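Local structure of caspase-1 subunit p19/18 (Spodoptera frugiperda, 1M72) at residues K49-T52 with G53-V56; W195-T198 with T199-S202. The protein is a cysteine protease of the caspase family, probably acting in the activation cascade that carries out apoptosis. One frame throughout, in Å; residues are numbered along the deposited sequence.

Interaction 1: K49-T52 with G53-V56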
loop_
_atom_site.group_PDB
_atom_site.type_symbol
_atom_site.label_atom_id
_atom_site.label_comp_id
_atom_site.label_asym_id
_atom_site.label_seq_id
_atom_site.Cartn_x
_atom_site.Cartn_y
_atom_site.Cartn_z
ATOM N N LYS C 49 5.433 -13.240 -25.217
ATOM C CA LYS C 49 4.661 -14.447 -25.490
ATOM C C LYS C 49 3.189 -14.237 -25.127
ATOM O O LYS C 49 2.849 -13.316 -24.381
ATOM C CB LYS C 49 5.284 -15.609 -24.705
ATOM C CG LYS C 49 6.689 -15.927 -25.233
ATOM C CD LYS C 49 7.431 -17.025 -24.433
ATOM C CE LYS C 49 7.905 -16.532 -23.079
ATOM N NZ LYS C 49 9.054 -17.344 -22.591
ATOM N N SER C 50 2.307 -15.065 -25.665
ATOM C CA SER C 50 0.903 -14.912 -25.336
ATOM C C SER C 50 0.610 -15.264 -23.870
ATOM O O SER C 50 1.295 -16.081 -23.234
ATOM C CB SER C 50 0.040 -15.702 -26.303
ATOM O OG SER C 50 -0.065 -14.955 -27.505
ATOM N N ARG C 51 -0.385 -14.598 -23.318
ATOM C CA ARG C 51 -0.689 -14.802 -21.913
ATOM C C ARG C 51 -1.855 -15.798 -21.713
ATOM O O ARG C 51 -2.896 -15.452 -21.141
ATOM C CB ARG C 51 -0.976 -13.413 -21.258
ATOM C CG ARG C 51 0.218 -12.432 -21.343
ATOM C CD ARG C 51 0.052 -11.143 -20.472
ATOM N NE ARG C 51 -0.297 -11.458 -19.084
ATOM C CZ ARG C 51 -1.546 -11.442 -18.610
ATOM N NH1 ARG C 51 -2.556 -11.110 -19.408
ATOM N NH2 ARG C 51 -1.798 -11.750 -17.346
ATOM N N THR C 52 -1.662 -17.032 -22.190
ATOM C CA THR C 52 -2.687 -18.069 -22.086
ATOM C C THR C 52 -3.118 -18.177 -20.620
ATOM O O THR C 52 -2.270 -18.193 -19.715
ATOM C CB THR C 52 -2.174 -19.445 -22.601
ATOM O OG1 THR C 52 -1.472 -19.277 -23.848
ATOM C CG2 THR C 52 -3.368 -20.392 -22.810
ATOM N N GLY C 53 -4.435 -18.195 -20.402
ATOM C CA GLY C 53 -4.981 -18.238 -19.046
ATOM C C GLY C 53 -5.627 -16.923 -18.562
ATOM O O GLY C 53 -6.485 -16.930 -17.664
ATOM N N THR C 54 -5.216 -15.798 -19.155
ATOM C CA THR C 54 -5.746 -14.480 -18.776
ATOM C C THR C 54 -7.251 -14.379 -19.050
ATOM O O THR C 54 -7.928 -13.614 -18.388
ATOM C CB THR C 54 -4.977 -13.313 -19.522
ATOM O OG1 THR C 54 -5.346 -12.057 -18.960
ATOM C CG2 THR C 54 -5.293 -13.281 -20.993
ATOM N N ASN C 55 -7.771 -15.154 -20.011
ATOM C CA ASN C 55 -9.198 -15.111 -20.306
ATOM C C ASN C 55 -9.966 -15.778 -19.160
ATOM O O ASN C 55 -11.131 -15.445 -18.895
ATOM C CB ASN C 55 -9.529 -15.768 -21.668
ATOM C CG ASN C 55 -9.046 -14.927 -22.866
ATOM O OD1 ASN C 55 -9.139 -15.355 -24.023
ATOM N ND2 ASN C 55 -8.525 -13.744 -22.593
ATOM N N VAL C 56 -9.327 -16.726 -18.483
ATOM C CA VAL C 56 -9.968 -17.326 -17.334
ATOM C C VAL C 56 -10.065 -16.202 -16.239
ATOM O O VAL C 56 -11.131 -16.048 -15.598
ATOM C CB VAL C 56 -9.145 -18.532 -16.812
ATOM C CG1 VAL C 56 -9.731 -19.043 -15.481
ATOM C CG2 VAL C 56 -9.166 -19.669 -17.845
HETATM O O HOH W 1 -4.407 -12.590 -16.363
#

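Interaction 2: W195-T198 with T199-S202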
loop_
_atom_site.group_PDB
_atom_site.type_symbol
_atom_site.label_atom_id
_atom_site.label_comp_id
_atom_site.label_asym_id
_atom_site.label_seq_id
_atom_site.Cartn_x
_atom_site.Cartn_y
_atom_site.Cartn_z
ATOM N N TRP C 195 3.055 -14.594 -11.070
ATOM C CA TRP C 195 2.720 -15.872 -11.683
ATOM C C TRP C 195 1.296 -16.078 -12.173
ATOM O O TRP C 195 0.321 -15.650 -11.536
ATOM C CB TRP C 195 3.089 -17.007 -10.748
ATOM C CG TRP C 195 4.550 -17.132 -10.540
ATOM C CD1 TRP C 195 5.295 -16.486 -9.593
ATOM C CD2 TRP C 195 5.449 -18.027 -11.215
ATOM N NE1 TRP C 195 6.591 -16.932 -9.626
ATOM C CE2 TRP C 195 6.722 -17.875 -10.610
ATOM C CE3 TRP C 195 5.303 -18.952 -12.266
ATOM C CZ2 TRP C 195 7.849 -18.606 -11.017
ATOM C CZ3 TRP C 195 6.430 -19.684 -12.678
ATOM C CH2 TRP C 195 7.688 -19.496 -12.045
ATOM N N ARG C 196 1.223 -16.761 -13.312
ATOM C CA ARG C 196 -0.006 -17.099 -14.030
ATOM C C ARG C 196 -0.039 -18.591 -14.434
ATOM O O ARG C 196 0.933 -19.131 -14.970
ATOM C CB ARG C 196 -0.099 -16.222 -15.302
ATOM C CG ARG C 196 -1.284 -16.529 -16.300
ATOM C CD ARG C 196 -1.352 -15.436 -17.420
ATOM N NE ARG C 196 0.006 -15.086 -17.834
ATOM C CZ ARG C 196 0.756 -15.820 -18.646
ATOM N NH1 ARG C 196 0.260 -16.946 -19.173
ATOM N NH2 ARG C 196 2.038 -15.478 -18.858
ATOM N N ASN C 197 -1.136 -19.281 -14.169
ATOM C CA ASN C 197 -1.228 -20.668 -14.620
ATOM C C ASN C 197 -2.038 -20.623 -15.922
ATOM O O ASN C 197 -3.097 -19.987 -15.976
ATOM C CB ASN C 197 -1.942 -21.545 -13.613
ATOM C CG ASN C 197 -2.213 -22.961 -14.175
ATOM O OD1 ASN C 197 -3.262 -23.217 -14.801
ATOM N ND2 ASN C 197 -1.238 -23.867 -13.987
ATOM N N THR C 198 -1.566 -21.314 -16.959
ATOM C CA THR C 198 -2.264 -21.273 -18.256
ATOM C C THR C 198 -3.645 -21.888 -18.244
ATOM O O THR C 198 -4.411 -21.657 -19.167
ATOM C CB THR C 198 -1.475 -21.968 -19.398
ATOM O OG1 THR C 198 -1.161 -23.316 -19.001
ATOM C CG2 THR C 198 -0.178 -21.170 -19.735
ATOM N N THR C 199 -3.979 -22.704 -17.255
ATOM C CA THR C 199 -5.330 -23.208 -17.312
ATOM C C THR C 199 -6.244 -22.597 -16.246
ATOM O O THR C 199 -7.433 -22.415 -16.499
ATOM C CB THR C 199 -5.396 -24.809 -17.375
ATOM O OG1 THR C 199 -6.484 -25.278 -16.561
ATOM C CG2 THR C 199 -4.083 -25.468 -16.967
ATOM N N ARG C 200 -5.683 -22.185 -15.103
ATOM C CA ARG C 200 -6.499 -21.597 -14.046
ATOM C C ARG C 200 -6.414 -20.065 -13.903
ATOM O O ARG C 200 -7.117 -19.480 -13.077
ATOM C CB ARG C 200 -6.158 -22.229 -12.700
ATOM C CG ARG C 200 -6.065 -23.741 -12.689
ATOM C CD ARG C 200 -6.291 -24.261 -11.258
ATOM N NE ARG C 200 -5.893 -25.656 -11.030
ATOM C CZ ARG C 200 -6.355 -26.740 -11.675
ATOM N NH1 ARG C 200 -7.272 -26.658 -12.651
ATOM N NH2 ARG C 200 -5.907 -27.940 -11.311
ATOM N N GLY C 201 -5.573 -19.418 -14.695
ATOM C CA GLY C 201 -5.419 -17.980 -14.575
ATOM C C GLY C 201 -4.344 -17.554 -13.574
ATOM O O GLY C 201 -3.613 -18.389 -13.016
ATOM N N SER C 202 -4.230 -16.254 -13.314
ATOM C CA SER C 202 -3.183 -15.812 -12.390
ATOM C C SER C 202 -3.456 -16.147 -10.918
ATOM O O SER C 202 -4.609 -16.273 -10.482
ATOM C CB SER C 202 -2.930 -14.301 -12.532
ATOM O OG SER C 202 -3.980 -13.531 -11.985
#

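Interaction 1: K49-T52 with G53-V56
The guanidinium of Arg51 meets the hydroxyl of Thr54 edge-on: NH1 lies 3.0 Å from Thr54 OG1, with the oxygen near the plane of the group. The bond is weak, its N-H...O angle 147°. A water closes a small ring beside it, 2.9 Å from Arg51 NH2, which donates to it, and 2.8 Å from Thr54 OG1. Both nitrogens at the end of the guanidinium are therefore tied, directly or through water, to the same hydroxyl. The two side chains cross at about a right angle. Arg51 bends at its third torsion (chi3 52°), which folds the guanidinium back toward the threonine.

Between these residues the backbone makes a type II beta turn, closed by Thr54 N donating to Arg51 O at 3.1 Å. Gly53 takes the third place of the turn with a positive phi of 108°, a conformation glycine adopts readily, and it is also the N-cap of helix 54-67. The turn thus ends directly in the helix. The CG2 methyl of Thr54 lies beyond the oxygen end of the same carbonyl, 3.2 Å from Arg51 O.

Farther out, Arg51 NH1 gives a second hydrogen bond to His40 O, and Asn39 ND2 reaches Thr54 OG1 weakly. The guanidinium held in this way offers NE in a salt bridge to an acidic side chain of the bound peptide, a partner outside both segments, consistent with the aspartate-specific S1 pocket of caspases. Close by, Lys49 O is hydrogen-bonded to NE2 of His108, the probable catalytic histidine.

Interaction 2: W195-T198 with T199-S202
A tight beta hairpin, made of strands 195-197 and 201-202, brings Asn197 against the turn that follows it, at the edge of the substrate cleft. Asn197 and Gly201 form an antiparallel hydrogen-bonded pair, Asn197 N reaching Gly201 O at 2.9 Å and Gly201 N returning to Asn197 O at 2.8 Å. Inside the turn the Asn197 carboxamide oxygen accepts two backbone amides. With chi1 at 172° the carboxamide extends away from its backbone N, and chi2 turns OD1 toward Thr199 N at 2.6 Å and Arg200 N, also at 2.6 Å. The first of these bonds closes an Asx turn. Arg200 N approaches on a lone pair in the carboxamide plane, whereas Thr199 N comes from above that plane. The CG2 methyl of Thr199 lies alongside the same oxygen at 3.2 Å.

Beyond the hairpin, Ser202 caps helix 203-215 through OG to Met205 N and also bonds Asp57. Trp195 and Arg196 pair antiparallel with the bound peptide, which lies outside both segments and whose acidic side chain forms salt bridges with Arg196. Two amides gripping OD1 fix the rotation of the Asn197 carboxamide and direct ND2 away from them, to a weak hydrogen bond with an acidic side chain of the peptide.

Overall arrangement
Interactions 1 and 2 are far apart in sequence, yet their centres lie about 7 Å apart and they line one substrate cleft. Residues 49-56 are the more buried: a turn entering a helix, in which an arginine is braced by a threonine, a water and a backbone carbonyl. Residues 195-202 form a partly exposed hairpin, stiffened by a side-chain carbonyl bonded to backbone amides. The two meet where Arg196 NH1 lies 2.9 Å from Thr52 O, a probable hydrogen bond, and where Val56 packs its methyls on the carbonyls of Thr199 and Arg200. Each contact supplies one arginine, Arg51 or Arg196, that is salt-bridged to an acidic side chain of the bound peptide.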